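Local coordinates for glucose-6-phosphate isomerase (Plasmodium falciparum, PDB 3QKI), which probably interconverts glucose 6-phosphate and fructose 6-phosphate, the isomerase step of glycolysis that also runs backwards in gluconeogenesis, at residues Glu89-Val94 and Lys353-Val358; Val358-Thr363 and Leu530-Ser535; Thr363-Ser368 and Phe542-Asn547; Thr415-Phe420 and Val538-Leu543. One frame throughout, in Å; residues are numbered along the deposited sequence.

Interaction 1: residues Glu89-Val94 and Lys353-Val358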
loop_
_atom_site.group_PDB
_atom_site.type_symbol
_atom_site.label_atom_id
_atom_site.label_comp_id
_atom_site.label_asym_id
_atom_site.label_seq_id
_atom_site.Cartn_x
_atom_site.Cartn_y
_atom_site.Cartn_z
ATOM N N GLU A 89 -21.193 -17.732 -20.965
ATOM C CA GLU A 89 -22.533 -17.228 -20.630
ATOM C C GLU A 89 -22.472 -16.149 -19.556
ATOM O O GLU A 89 -23.245 -16.162 -18.601
ATOM C CB GLU A 89 -23.487 -18.382 -20.230
ATOM C CG GLU A 89 -23.648 -19.431 -21.308
ATOM C CD GLU A 89 -24.613 -20.538 -20.946
ATOM O OE1 GLU A 89 -24.257 -21.389 -20.097
ATOM O OE2 GLU A 89 -25.723 -20.560 -21.523
ATOM N N LEU A 90 -21.531 -15.211 -19.729
ATOM C CA LEU A 90 -21.302 -14.128 -18.799
ATOM C C LEU A 90 -22.566 -13.309 -18.560
ATOM O O LEU A 90 -22.880 -13.049 -17.406
ATOM C CB LEU A 90 -20.144 -13.231 -19.275
ATOM C CG LEU A 90 -19.799 -12.014 -18.413
ATOM C CD1 LEU A 90 -19.373 -12.434 -17.033
ATOM C CD2 LEU A 90 -18.699 -11.206 -19.048
ATOM N N LYS A 91 -23.280 -12.903 -19.629
ATOM C CA LYS A 91 -24.503 -12.100 -19.492
ATOM C C LYS A 91 -25.599 -12.825 -18.706
ATOM O O LYS A 91 -26.270 -12.206 -17.885
ATOM C CB LYS A 91 -25.015 -11.596 -20.841
ATOM C CG LYS A 91 -24.322 -10.309 -21.261
ATOM C CD LYS A 91 -25.186 -9.444 -22.171
ATOM C CE LYS A 91 -26.044 -8.426 -21.443
ATOM N NZ LYS A 91 -25.270 -7.216 -21.037
ATOM N N LYS A 92 -25.755 -14.129 -18.930
ATOM C CA LYS A 92 -26.752 -14.942 -18.227
ATOM C C LYS A 92 -26.426 -14.950 -16.729
ATOM O O LYS A 92 -27.322 -14.756 -15.902
ATOM C CB LYS A 92 -26.749 -16.352 -18.835
ATOM C CG LYS A 92 -27.694 -17.384 -18.216
ATOM C CD LYS A 92 -27.394 -18.770 -18.809
ATOM C CE LYS A 92 -27.880 -19.918 -17.960
ATOM N NZ LYS A 92 -26.829 -20.956 -17.801
ATOM N N LYS A 93 -25.132 -15.143 -16.391
ATOM C CA LYS A 93 -24.641 -15.203 -15.024
ATOM C C LYS A 93 -24.763 -13.873 -14.294
ATOM O O LYS A 93 -25.157 -13.845 -13.136
ATOM C CB LYS A 93 -23.204 -15.755 -15.006
ATOM C CG LYS A 93 -23.190 -17.240 -15.340
ATOM C CD LYS A 93 -21.831 -17.751 -15.727
ATOM C CE LYS A 93 -21.908 -19.236 -15.947
ATOM N NZ LYS A 93 -20.672 -19.758 -16.553
ATOM N N VAL A 94 -24.442 -12.763 -14.970
ATOM C CA VAL A 94 -24.562 -11.417 -14.392
ATOM C C VAL A 94 -26.043 -11.130 -14.103
ATOM O O VAL A 94 -26.373 -10.638 -13.015
ATOM C CB VAL A 94 -23.888 -10.347 -15.286
ATOM C CG1 VAL A 94 -24.285 -8.933 -14.878
ATOM C CG2 VAL A 94 -22.369 -10.506 -15.239
ATOM N N LYS A 353 -19.591 -5.871 -26.165
ATOM C CA LYS A 353 -18.584 -5.101 -26.903
ATOM C C LYS A 353 -18.538 -3.613 -26.473
ATOM O O LYS A 353 -17.550 -2.927 -26.753
ATOM C CB LYS A 353 -18.796 -5.257 -28.427
ATOM C CG LYS A 353 -20.105 -4.659 -28.930
ATOM C CD LYS A 353 -20.203 -4.636 -30.460
ATOM C CE LYS A 353 -21.521 -4.058 -30.953
ATOM N NZ LYS A 353 -22.699 -4.913 -30.599
ATOM N N GLU A 354 -19.598 -3.138 -25.796
ATOM C CA GLU A 354 -19.744 -1.759 -25.357
ATOM C C GLU A 354 -19.866 -1.671 -23.827
ATOM O O GLU A 354 -20.140 -0.596 -23.281
ATOM C CB GLU A 354 -20.959 -1.093 -26.048
ATOM C CG GLU A 354 -20.900 -1.053 -27.571
ATOM C CD GLU A 354 -19.676 -0.424 -28.223
ATOM O OE1 GLU A 354 -19.200 0.629 -27.735
ATOM O OE2 GLU A 354 -19.203 -0.983 -29.240
ATOM N N ASN A 355 -19.634 -2.796 -23.146
ATOM C CA ASN A 355 -19.776 -2.918 -21.702
ATOM C C ASN A 355 -18.411 -2.693 -21.013
ATOM O O ASN A 355 -17.528 -3.562 -21.037
ATOM C CB ASN A 355 -20.384 -4.285 -21.396
ATOM C CG ASN A 355 -20.896 -4.429 -19.996
ATOM O OD1 ASN A 355 -20.210 -4.095 -19.013
ATOM N ND2 ASN A 355 -22.101 -4.985 -19.876
ATOM N N ILE A 356 -18.239 -1.506 -20.437
ATOM C CA ILE A 356 -16.986 -1.057 -19.808
ATOM C C ILE A 356 -16.423 -2.021 -18.726
ATOM O O ILE A 356 -15.297 -2.493 -18.901
ATOM C CB ILE A 356 -17.051 0.443 -19.406
ATOM C CG1 ILE A 356 -17.051 1.316 -20.658
ATOM C CG2 ILE A 356 -15.886 0.842 -18.470
ATOM C CD1 ILE A 356 -17.561 2.726 -20.460
ATOM N N PRO A 357 -17.176 -2.411 -17.673
ATOM C CA PRO A 357 -16.609 -3.376 -16.695
ATOM C C PRO A 357 -16.288 -4.741 -17.313
ATOM O O PRO A 357 -15.337 -5.399 -16.896
ATOM C CB PRO A 357 -17.716 -3.520 -15.649
ATOM C CG PRO A 357 -18.658 -2.388 -15.880
ATOM C CD PRO A 357 -18.539 -1.973 -17.281
ATOM N N VAL A 358 -17.101 -5.188 -18.302
ATOM C CA VAL A 358 -16.857 -6.466 -18.960
ATOM C C VAL A 358 -15.542 -6.415 -19.757
ATOM O O VAL A 358 -14.714 -7.331 -19.625
ATOM C CB VAL A 358 -18.069 -6.936 -19.812
ATOM C CG1 VAL A 358 -17.668 -8.083 -20.753
ATOM C CG2 VAL A 358 -19.227 -7.365 -18.904
#
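Leu-90 and Val-358 meet tip to tip, and this apolar touch carries most of the contact between the start of helix 90-99 and the start of helix 356-371. CD2 of Leu-90 lies 3.7 Å from CG1 of Val-358 and 3.9 Å from its CG2, so one leucine methyl faces both branches of the valine. Leu-90 has its CG opposite the backbone N (chi1 179°), which brings CD2 to Val-358. Phe-542 of helix 523-543 and Phe-347 of helix 330-349 pack on Leu-90 and Val-358 respectively.

The polar part is indirect. The bent chain of Lys-91 brings NZ to 4.0 Å from ND2 of Asn-355, and both donate to the same acceptor, the carbonyl of Ala-350, while Lys-91 also reaches Leu-348 O and Asn-355 also reaches Phe-347 O.

Two backbone features set the helix starts. Positive phi at Glu-89 closes the preceding helix in a Schellman motif, and the same residue is the N-cap of the next. On the other side, OD1 of Asn-355 accepts a weak bond of 3.4 Å from Val-358 N, the side-chain capping bond of an asparagine N-cap.

Interaction 2: residues Val358-Thr363 and Leu530-Ser535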
loop_
_atom_site.group_PDB
_atom_site.type_symbol
_atom_site.label_atom_id
_atom_site.label_comp_id
_atom_site.label_asym_id
_atom_site.label_seq_id
_atom_site.Cartn_x
_atom_site.Cartn_y
_atom_site.Cartn_z
ATOM N N VAL A 358 -17.101 -5.188 -18.302
ATOM C CA VAL A 358 -16.857 -6.466 -18.960
ATOM C C VAL A 358 -15.542 -6.415 -19.757
ATOM O O VAL A 358 -14.714 -7.331 -19.625
ATOM C CB VAL A 358 -18.069 -6.936 -19.812
ATOM C CG1 VAL A 358 -17.668 -8.083 -20.753
ATOM C CG2 VAL A 358 -19.227 -7.365 -18.904
ATOM N N LEU A 359 -15.346 -5.346 -20.552
ATOM C CA LEU A 359 -14.124 -5.167 -21.351
ATOM C C LEU A 359 -12.886 -5.050 -20.452
ATOM O O LEU A 359 -11.827 -5.558 -20.804
ATOM C CB LEU A 359 -14.250 -3.935 -22.257
ATOM C CG LEU A 359 -15.290 -4.052 -23.404
ATOM C CD1 LEU A 359 -15.474 -2.706 -24.101
ATOM C CD2 LEU A 359 -14.884 -5.133 -24.390
ATOM N N LEU A 360 -13.040 -4.431 -19.272
ATOM C CA LEU A 360 -11.952 -4.300 -18.293
ATOM C C LEU A 360 -11.617 -5.673 -17.698
ATOM O O LEU A 360 -10.456 -6.042 -17.606
ATOM C CB LEU A 360 -12.341 -3.279 -17.211
ATOM C CG LEU A 360 -11.225 -2.813 -16.266
ATOM C CD1 LEU A 360 -10.046 -2.201 -17.049
ATOM C CD2 LEU A 360 -11.737 -1.757 -15.304
ATOM N N ALA A 361 -12.638 -6.469 -17.365
ATOM C CA ALA A 361 -12.463 -7.848 -16.860
ATOM C C ALA A 361 -11.838 -8.744 -17.936
ATOM O O ALA A 361 -10.934 -9.518 -17.629
ATOM C CB ALA A 361 -13.835 -8.426 -16.418
ATOM N N LEU A 362 -12.287 -8.620 -19.208
ATOM C CA LEU A 362 -11.725 -9.412 -20.323
ATOM C C LEU A 362 -10.251 -9.109 -20.542
ATOM O O LEU A 362 -9.472 -10.020 -20.785
ATOM C CB LEU A 362 -12.511 -9.201 -21.625
ATOM C CG LEU A 362 -13.912 -9.849 -21.706
ATOM C CD1 LEU A 362 -14.679 -9.298 -22.898
ATOM C CD2 LEU A 362 -13.813 -11.330 -21.826
ATOM N N THR A 363 -9.872 -7.816 -20.416
ATOM C CA THR A 363 -8.493 -7.343 -20.559
ATOM C C THR A 363 -7.626 -7.965 -19.463
ATOM O O THR A 363 -6.554 -8.486 -19.756
ATOM C CB THR A 363 -8.476 -5.816 -20.524
ATOM O OG1 THR A 363 -9.231 -5.318 -21.636
ATOM C CG2 THR A 363 -7.089 -5.244 -20.556
ATOM N N LEU A 530 -16.510 3.131 -7.945
ATOM C CA LEU A 530 -16.718 1.970 -7.081
ATOM C C LEU A 530 -17.434 0.853 -7.824
ATOM O O LEU A 530 -16.957 -0.285 -7.824
ATOM C CB LEU A 530 -17.519 2.319 -5.803
ATOM C CG LEU A 530 -17.933 1.101 -4.963
ATOM C CD1 LEU A 530 -16.747 0.483 -4.257
ATOM C CD2 LEU A 530 -19.077 1.406 -4.072
ATOM N N SER A 531 -18.565 1.181 -8.471
ATOM C CA SER A 531 -19.362 0.177 -9.167
ATOM C C SER A 531 -18.595 -0.423 -10.343
ATOM O O SER A 531 -18.726 -1.608 -10.594
ATOM C CB SER A 531 -20.715 0.738 -9.590
ATOM O OG SER A 531 -21.377 -0.171 -10.461
ATOM N N LEU A 532 -17.779 0.378 -11.032
ATOM C CA LEU A 532 -16.971 -0.074 -12.152
ATOM C C LEU A 532 -16.083 -1.254 -11.712
ATOM O O LEU A 532 -16.048 -2.267 -12.400
ATOM C CB LEU A 532 -16.119 1.098 -12.709
ATOM C CG LEU A 532 -15.063 0.753 -13.770
ATOM C CD1 LEU A 532 -15.695 0.110 -14.972
ATOM C CD2 LEU A 532 -14.254 1.991 -14.173
ATOM N N TYR A 533 -15.399 -1.130 -10.563
ATOM C CA TYR A 533 -14.526 -2.180 -10.041
ATOM C C TYR A 533 -15.306 -3.349 -9.435
ATOM O O TYR A 533 -14.925 -4.507 -9.666
ATOM C CB TYR A 533 -13.447 -1.612 -9.087
ATOM C CG TYR A 533 -12.271 -1.069 -9.863
ATOM C CD1 TYR A 533 -12.329 0.187 -10.472
ATOM C CD2 TYR A 533 -11.141 -1.853 -10.092
ATOM C CE1 TYR A 533 -11.283 0.656 -11.272
ATOM C CE2 TYR A 533 -10.086 -1.389 -10.889
ATOM C CZ TYR A 533 -10.156 -0.128 -11.462
ATOM O OH TYR A 533 -9.118 0.341 -12.242
ATOM N N GLU A 534 -16.424 -3.069 -8.727
ATOM C CA GLU A 534 -17.260 -4.166 -8.182
ATOM C C GLU A 534 -17.810 -4.998 -9.369
ATOM O O GLU A 534 -17.736 -6.226 -9.348
ATOM C CB GLU A 534 -18.438 -3.626 -7.340
ATOM C CG GLU A 534 -18.056 -3.025 -5.991
ATOM C CD GLU A 534 -19.240 -2.600 -5.134
ATOM O OE1 GLU A 534 -20.378 -2.549 -5.660
ATOM O OE2 GLU A 534 -19.041 -2.358 -3.922
ATOM N N SER A 535 -18.261 -4.314 -10.432
ATOM C CA SER A 535 -18.767 -4.968 -11.647
ATOM C C SER A 535 -17.650 -5.751 -12.344
ATOM O O SER A 535 -17.865 -6.903 -12.709
ATOM C CB SER A 535 -19.375 -3.948 -12.597
ATOM O OG SER A 535 -20.421 -3.222 -11.981
#
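Leu-360 reaches from helix 356-371 toward helix 523-543 and sets one methyl against two neighbours there, packing the two helices together. Its CD2 lies 4.4 Å from CD1 of Leu-532 and 4.5 Å from CZ of Tyr-533, approaching the tyrosine ring obliquely. A chi1 of -168° carries the leucine branch out to both partners. This is the tighter part of the contact, although still at the far end of van der Waals range.

Ala-361 and Ser-535 only flank it, beyond contact distance, and the nearest CA atoms, those of Leu-360 and Tyr-533, are 8.9 Å apart. This looser side is nevertheless buried and does not face solvent. Phe-388 meets the Tyr-533 ring edge-to-face, and the Tyr-533 side chain is about 11 Å from that of Gln-394 in the sugar-phosphate site.

Inside the helices, OG of Ser-535 is 2.7 Å from Ser-531 O, and OG1 of Thr-363 is 2.7 Å from Leu-359 O. Each carbonyl also takes the helical N-H of the same residue from the opposite face of its plane, so each oxygen takes two donors. The chemistry across the pair is therefore wholly apolar, while the hydroxyls bond within their own helices (Ser-535, Thr-363, the latter also to Tyr-73) or to Glu-444 (Tyr-533).

Interaction 3: residues Thr363-Ser368 and Phe542-Asn547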
loop_
_atom_site.group_PDB
_atom_site.type_symbol
_atom_site.label_atom_id
_atom_site.label_comp_id
_atom_site.label_asym_id
_atom_site.label_seq_id
_atom_site.Cartn_x
_atom_site.Cartn_y
_atom_site.Cartn_z
ATOM N N THR A 363 -9.872 -7.816 -20.416
ATOM C CA THR A 363 -8.493 -7.343 -20.559
ATOM C C THR A 363 -7.626 -7.965 -19.463
ATOM O O THR A 363 -6.554 -8.486 -19.756
ATOM C CB THR A 363 -8.476 -5.816 -20.524
ATOM O OG1 THR A 363 -9.231 -5.318 -21.636
ATOM C CG2 THR A 363 -7.089 -5.244 -20.556
ATOM N N SER A 364 -8.097 -7.905 -18.208
ATOM C CA SER A 364 -7.408 -8.458 -17.044
ATOM C C SER A 364 -7.190 -9.977 -17.215
ATOM O O SER A 364 -6.089 -10.473 -16.972
ATOM C CB SER A 364 -8.229 -8.169 -15.798
ATOM O OG SER A 364 -7.633 -8.675 -14.612
ATOM N N PHE A 365 -8.242 -10.700 -17.628
ATOM C CA PHE A 365 -8.248 -12.140 -17.884
ATOM C C PHE A 365 -7.235 -12.485 -18.977
ATOM O O PHE A 365 -6.461 -13.423 -18.824
ATOM C CB PHE A 365 -9.679 -12.578 -18.289
ATOM C CG PHE A 365 -9.803 -14.011 -18.750
ATOM C CD1 PHE A 365 -9.796 -15.058 -17.835
ATOM C CD2 PHE A 365 -9.932 -14.313 -20.105
ATOM C CE1 PHE A 365 -9.919 -16.387 -18.268
ATOM C CE2 PHE A 365 -10.023 -15.637 -20.538
ATOM C CZ PHE A 365 -10.015 -16.668 -19.618
ATOM N N TYR A 366 -7.248 -11.710 -20.090
ATOM C CA TYR A 366 -6.349 -11.871 -21.227
ATOM C C TYR A 366 -4.868 -11.721 -20.798
ATOM O O TYR A 366 -4.064 -12.616 -21.058
ATOM C CB TYR A 366 -6.726 -10.819 -22.281
ATOM C CG TYR A 366 -5.867 -10.809 -23.523
ATOM C CD1 TYR A 366 -6.039 -11.768 -24.522
ATOM C CD2 TYR A 366 -4.957 -9.781 -23.755
ATOM C CE1 TYR A 366 -5.278 -11.743 -25.687
ATOM C CE2 TYR A 366 -4.187 -9.745 -24.921
ATOM C CZ TYR A 366 -4.361 -10.723 -25.889
ATOM O OH TYR A 366 -3.614 -10.683 -27.038
ATOM N N ASN A 367 -4.534 -10.619 -20.101
ATOM C CA ASN A 367 -3.168 -10.373 -19.602
ATOM C C ASN A 367 -2.686 -11.453 -18.675
ATOM O O ASN A 367 -1.538 -11.898 -18.793
ATOM C CB ASN A 367 -3.077 -9.014 -18.916
ATOM C CG ASN A 367 -3.102 -7.877 -19.893
ATOM O OD1 ASN A 367 -2.779 -8.048 -21.060
ATOM N ND2 ASN A 367 -3.508 -6.695 -19.441
ATOM N N SER A 368 -3.549 -11.897 -17.769
ATOM C CA SER A 368 -3.168 -12.937 -16.809
ATOM C C SER A 368 -3.045 -14.318 -17.473
ATOM O O SER A 368 -2.049 -15.013 -17.261
ATOM C CB SER A 368 -4.168 -12.986 -15.655
ATOM O OG SER A 368 -3.937 -14.109 -14.807
ATOM N N PHE A 542 -16.709 -14.841 -13.098
ATOM C CA PHE A 542 -17.446 -15.667 -14.060
ATOM C C PHE A 542 -16.580 -16.086 -15.243
ATOM O O PHE A 542 -16.652 -17.243 -15.660
ATOM C CB PHE A 542 -18.761 -15.018 -14.517
ATOM C CG PHE A 542 -19.815 -14.926 -13.416
ATOM C CD1 PHE A 542 -20.119 -16.029 -12.624
ATOM C CD2 PHE A 542 -20.527 -13.743 -13.205
ATOM C CE1 PHE A 542 -21.111 -15.953 -11.638
ATOM C CE2 PHE A 542 -21.491 -13.656 -12.191
ATOM C CZ PHE A 542 -21.771 -14.760 -11.410
ATOM N N LEU A 543 -15.701 -15.185 -15.722
ATOM C CA LEU A 543 -14.734 -15.515 -16.785
ATOM C C LEU A 543 -13.776 -16.606 -16.272
ATOM O O LEU A 543 -13.451 -17.533 -17.016
ATOM C CB LEU A 543 -13.913 -14.280 -17.220
ATOM C CG LEU A 543 -14.658 -13.113 -17.877
ATOM C CD1 LEU A 543 -13.683 -11.981 -18.182
ATOM C CD2 LEU A 543 -15.401 -13.549 -19.136
ATOM N N LEU A 544 -13.341 -16.495 -14.997
ATOM C CA LEU A 544 -12.427 -17.465 -14.366
ATOM C C LEU A 544 -13.126 -18.739 -13.947
ATOM O O LEU A 544 -12.460 -19.704 -13.558
ATOM C CB LEU A 544 -11.759 -16.837 -13.139
ATOM C CG LEU A 544 -10.725 -15.746 -13.436
ATOM C CD1 LEU A 544 -10.349 -15.022 -12.174
ATOM C CD2 LEU A 544 -9.490 -16.316 -14.139
ATOM N N ASN A 545 -14.476 -18.714 -13.967
ATOM C CA ASN A 545 -15.369 -19.781 -13.519
ATOM C C ASN A 545 -15.096 -20.147 -12.051
ATOM O O ASN A 545 -15.013 -21.317 -11.700
ATOM C CB ASN A 545 -15.302 -21.017 -14.439
ATOM C CG ASN A 545 -16.452 -21.953 -14.254
ATOM O OD1 ASN A 545 -17.582 -21.538 -13.997
ATOM N ND2 ASN A 545 -16.176 -23.243 -14.318
ATOM N N ILE A 546 -14.944 -19.138 -11.200
ATOM C CA ILE A 546 -14.731 -19.358 -9.759
ATOM C C ILE A 546 -15.864 -18.668 -8.988
ATOM O O ILE A 546 -16.648 -17.911 -9.572
ATOM C CB ILE A 546 -13.332 -18.896 -9.285
ATOM C CG1 ILE A 546 -13.123 -17.379 -9.542
ATOM C CG2 ILE A 546 -12.191 -19.822 -9.821
ATOM C CD1 ILE A 546 -11.793 -16.848 -9.091
ATOM N N ASN A 547 -15.960 -18.939 -7.698
ATOM C CA ASN A 547 -16.973 -18.310 -6.864
ATOM C C ASN A 547 -16.341 -17.047 -6.224
ATOM O O ASN A 547 -15.505 -17.161 -5.339
ATOM C CB ASN A 547 -17.525 -19.284 -5.814
ATOM C CG ASN A 547 -18.612 -18.684 -4.939
ATOM O OD1 ASN A 547 -19.177 -17.635 -5.236
ATOM N ND2 ASN A 547 -18.949 -19.348 -3.858
#
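Phe-365 packs on Leu-543 and Leu-544 where helix 356-371 passes the C-terminal end of helix 523-543, a helix closed by a Schellman motif with Asn-545 at positive phi. Along 363-368, Thr-363 turns from the contact and Ser-364 follows beside the interface.

Next comes Phe-365, which makes every close contact from this segment. Its first torsion (chi1 173°) sets CG beside the carbonyl carbon, which places the ring against Leu-543 and Leu-544. CB of Leu-543 lies over one ring face, while CD1 of Leu-543 touches CB of Phe-365 at 4.0 Å; ring atom CE1 of Phe-365 comes 3.9 Å from Leu-543 O, a carbonyl that accepts from the hydroxyl of Tyr-84. The side chains of Leu-544 and Phe-365 run antiparallel alongside each other, and CD2 of Leu-544 meets the ring edge in plane, 3.9 Å from CD1 of Phe-365.

Interaction 4: residues Thr415-Phe420 and Val538-Leu543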
loop_
_atom_site.group_PDB
_atom_site.type_symbol
_atom_site.label_atom_id
_atom_site.label_comp_id
_atom_site.label_asym_id
_atom_site.label_seq_id
_atom_site.Cartn_x
_atom_site.Cartn_y
_atom_site.Cartn_z
ATOM N N THR A 415 -5.745 -17.424 -11.282
ATOM C CA THR A 415 -6.918 -16.742 -10.764
ATOM C C THR A 415 -6.533 -15.287 -10.543
ATOM O O THR A 415 -5.812 -14.735 -11.394
ATOM C CB THR A 415 -7.703 -17.527 -9.711
ATOM O OG1 THR A 415 -6.882 -17.737 -8.546
ATOM C CG2 THR A 415 -8.242 -18.866 -10.268
ATOM N N CYS A 416 -6.994 -14.651 -9.453
ATOM C CA CYS A 416 -6.718 -13.221 -9.261
ATOM C C CYS A 416 -5.249 -12.865 -9.211
ATOM O O CYS A 416 -4.455 -13.556 -8.563
ATOM C CB CYS A 416 -7.446 -12.662 -8.051
ATOM S SG CYS A 416 -7.483 -10.866 -8.010
ATOM N N GLN A 417 -4.915 -11.748 -9.864
ATOM C CA GLN A 417 -3.576 -11.170 -9.837
ATOM C C GLN A 417 -3.293 -10.583 -8.445
ATOM O O GLN A 417 -4.220 -10.367 -7.653
ATOM C CB GLN A 417 -3.472 -10.016 -10.856
ATOM C CG GLN A 417 -3.585 -10.433 -12.317
ATOM C CD GLN A 417 -4.963 -10.142 -12.849
ATOM O OE1 GLN A 417 -5.967 -10.457 -12.219
ATOM N NE2 GLN A 417 -5.032 -9.514 -14.028
ATOM N N VAL A 418 -2.021 -10.284 -8.168
ATOM C CA VAL A 418 -1.639 -9.552 -6.960
ATOM C C VAL A 418 -1.892 -8.076 -7.329
ATOM O O VAL A 418 -1.386 -7.600 -8.339
ATOM C CB VAL A 418 -0.166 -9.770 -6.567
ATOM C CG1 VAL A 418 0.272 -8.728 -5.555
ATOM C CG2 VAL A 418 0.049 -11.172 -6.015
ATOM N N TYR A 419 -2.708 -7.382 -6.537
ATOM C CA TYR A 419 -3.003 -5.967 -6.751
ATOM C C TYR A 419 -2.185 -5.147 -5.778
ATOM O O TYR A 419 -2.048 -5.518 -4.606
ATOM C CB TYR A 419 -4.488 -5.688 -6.503
ATOM C CG TYR A 419 -5.378 -5.974 -7.676
ATOM C CD1 TYR A 419 -5.971 -4.939 -8.389
ATOM C CD2 TYR A 419 -5.658 -7.284 -8.063
ATOM C CE1 TYR A 419 -6.835 -5.200 -9.455
ATOM C CE2 TYR A 419 -6.469 -7.554 -9.167
ATOM C CZ TYR A 419 -7.078 -6.510 -9.841
ATOM O OH TYR A 419 -7.923 -6.777 -10.893
ATOM N N PHE A 420 -1.645 -4.023 -6.260
ATOM C CA PHE A 420 -0.870 -3.115 -5.427
ATOM C C PHE A 420 -0.889 -1.735 -6.082
ATOM O O PHE A 420 -1.430 -1.562 -7.183
ATOM C CB PHE A 420 0.579 -3.637 -5.230
ATOM C CG PHE A 420 1.479 -3.437 -6.430
ATOM C CD1 PHE A 420 2.430 -2.412 -6.450
ATOM C CD2 PHE A 420 1.348 -4.242 -7.563
ATOM C CE1 PHE A 420 3.249 -2.218 -7.567
ATOM C CE2 PHE A 420 2.160 -4.044 -8.683
ATOM C CZ PHE A 420 3.113 -3.042 -8.673
ATOM N N VAL A 538 -16.909 -9.007 -10.397
ATOM C CA VAL A 538 -18.005 -9.949 -10.584
ATOM C C VAL A 538 -17.890 -10.597 -11.998
ATOM O O VAL A 538 -17.953 -11.818 -12.105
ATOM C CB VAL A 538 -19.384 -9.282 -10.333
ATOM C CG1 VAL A 538 -20.527 -10.117 -10.904
ATOM C CG2 VAL A 538 -19.594 -9.005 -8.849
ATOM N N ALA A 539 -17.650 -9.788 -13.045
ATOM C CA ALA A 539 -17.503 -10.282 -14.420
ATOM C C ALA A 539 -16.296 -11.200 -14.514
ATOM O O ALA A 539 -16.388 -12.261 -15.127
ATOM C CB ALA A 539 -17.353 -9.123 -15.399
ATOM N N GLU A 540 -15.179 -10.819 -13.871
ATOM C CA GLU A 540 -13.963 -11.588 -13.924
ATOM C C GLU A 540 -14.058 -12.963 -13.244
ATOM O O GLU A 540 -13.474 -13.930 -13.747
ATOM C CB GLU A 540 -12.757 -10.763 -13.451
ATOM C CG GLU A 540 -11.458 -11.273 -14.038
ATOM C CD GLU A 540 -10.258 -10.371 -13.869
ATOM O OE1 GLU A 540 -10.410 -9.238 -13.353
ATOM O OE2 GLU A 540 -9.155 -10.797 -14.280
ATOM N N GLY A 541 -14.802 -13.053 -12.135
ATOM C CA GLY A 541 -15.003 -14.320 -11.428
ATOM C C GLY A 541 -15.723 -15.319 -12.317
ATOM O O GLY A 541 -15.338 -16.488 -12.365
ATOM N N PHE A 542 -16.709 -14.841 -13.098
ATOM C CA PHE A 542 -17.446 -15.667 -14.060
ATOM C C PHE A 542 -16.580 -16.086 -15.243
ATOM O O PHE A 542 -16.652 -17.243 -15.660
ATOM C CB PHE A 542 -18.761 -15.018 -14.517
ATOM C CG PHE A 542 -19.815 -14.926 -13.416
ATOM C CD1 PHE A 542 -20.119 -16.029 -12.624
ATOM C CD2 PHE A 542 -20.527 -13.743 -13.205
ATOM C CE1 PHE A 542 -21.111 -15.953 -11.638
ATOM C CE2 PHE A 542 -21.491 -13.656 -12.191
ATOM C CZ PHE A 542 -21.771 -14.760 -11.410
ATOM N N LEU A 543 -15.701 -15.185 -15.722
ATOM C CA LEU A 543 -14.734 -15.515 -16.785
ATOM C C LEU A 543 -13.776 -16.606 -16.272
ATOM O O LEU A 543 -13.451 -17.533 -17.016
ATOM C CB LEU A 543 -13.913 -14.280 -17.220
ATOM C CG LEU A 543 -14.658 -13.113 -17.877
ATOM C CD1 LEU A 543 -13.683 -11.981 -18.182
ATOM C CD2 LEU A 543 -15.401 -13.549 -19.136
HETATM O O HOH W 1 -8.285 -9.268 -11.599
HETATM O O HOH W 2 -7.602 -12.493 -13.175
#
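A buried, water-mediated polar contact joins Gln-417, just before strand 418-420, and Tyr-419 on it to Glu-540 of helix 523-543; the strand is the outermost of the mixed sheet within this chain. No direct hydrogen bond crosses: OE1 of Gln-417 and OE2 of Glu-540 are 3.8 Å apart, two oxygen acceptors bridged by water.

Water 1 donates to OE1 of Gln-417 at 2.7 Å and to OE1 of Glu-540 at 2.8 Å, and accepts from OH of Tyr-419 at 2.6 Å, lying in the plane of the tyrosine ring at its edge. Water 2 sits 2.8 Å from Gln-417 OE1 and 2.6 Å from Glu-540 OE2, its protons shared among more acceptors than it can serve.

The side chains cross nearly at a right angle, amide and carboxylate planes 86° apart. Ser-364 OG bonds to both Gln-417 NE2 and Glu-540 OE2, and Arg-536 forms a salt bridge with Glu-540 OE1, which probably favours the charged carboxylate. Phe-420 of the second subunit packs on Val-418. The strand thus lies at the dimer interface, Gln-417 and Tyr-419 are joined through water to helix 523-543, and Tyr-419 is about 9 Å, side chain to side chain, from Gln-394, a residue of the fructose 6-phosphate binding site.

From the N terminus, helix 90-99 is met first: interaction 1 closes a loop of 258 residues by bringing 353-358 back onto 89-94. Helix 356-371, begun there, runs on into interactions 2 and 3, which share Thr-363 and cross, since 358-363 and 363-368 pair in the same order with 530-535 and 542-547 along helix 523-543 and past its end. Interaction 4 opens within both loops, at 415-420; it crosses interaction 2 and ends on the same stretch as interaction 3, sharing Phe-542 and Leu-543. Ser-364 joins interactions 3 and 4, and interaction 1 reaches the end of helix 523-543 through Leu-90. Helix 523-543 thus links two helices to the sheet edge.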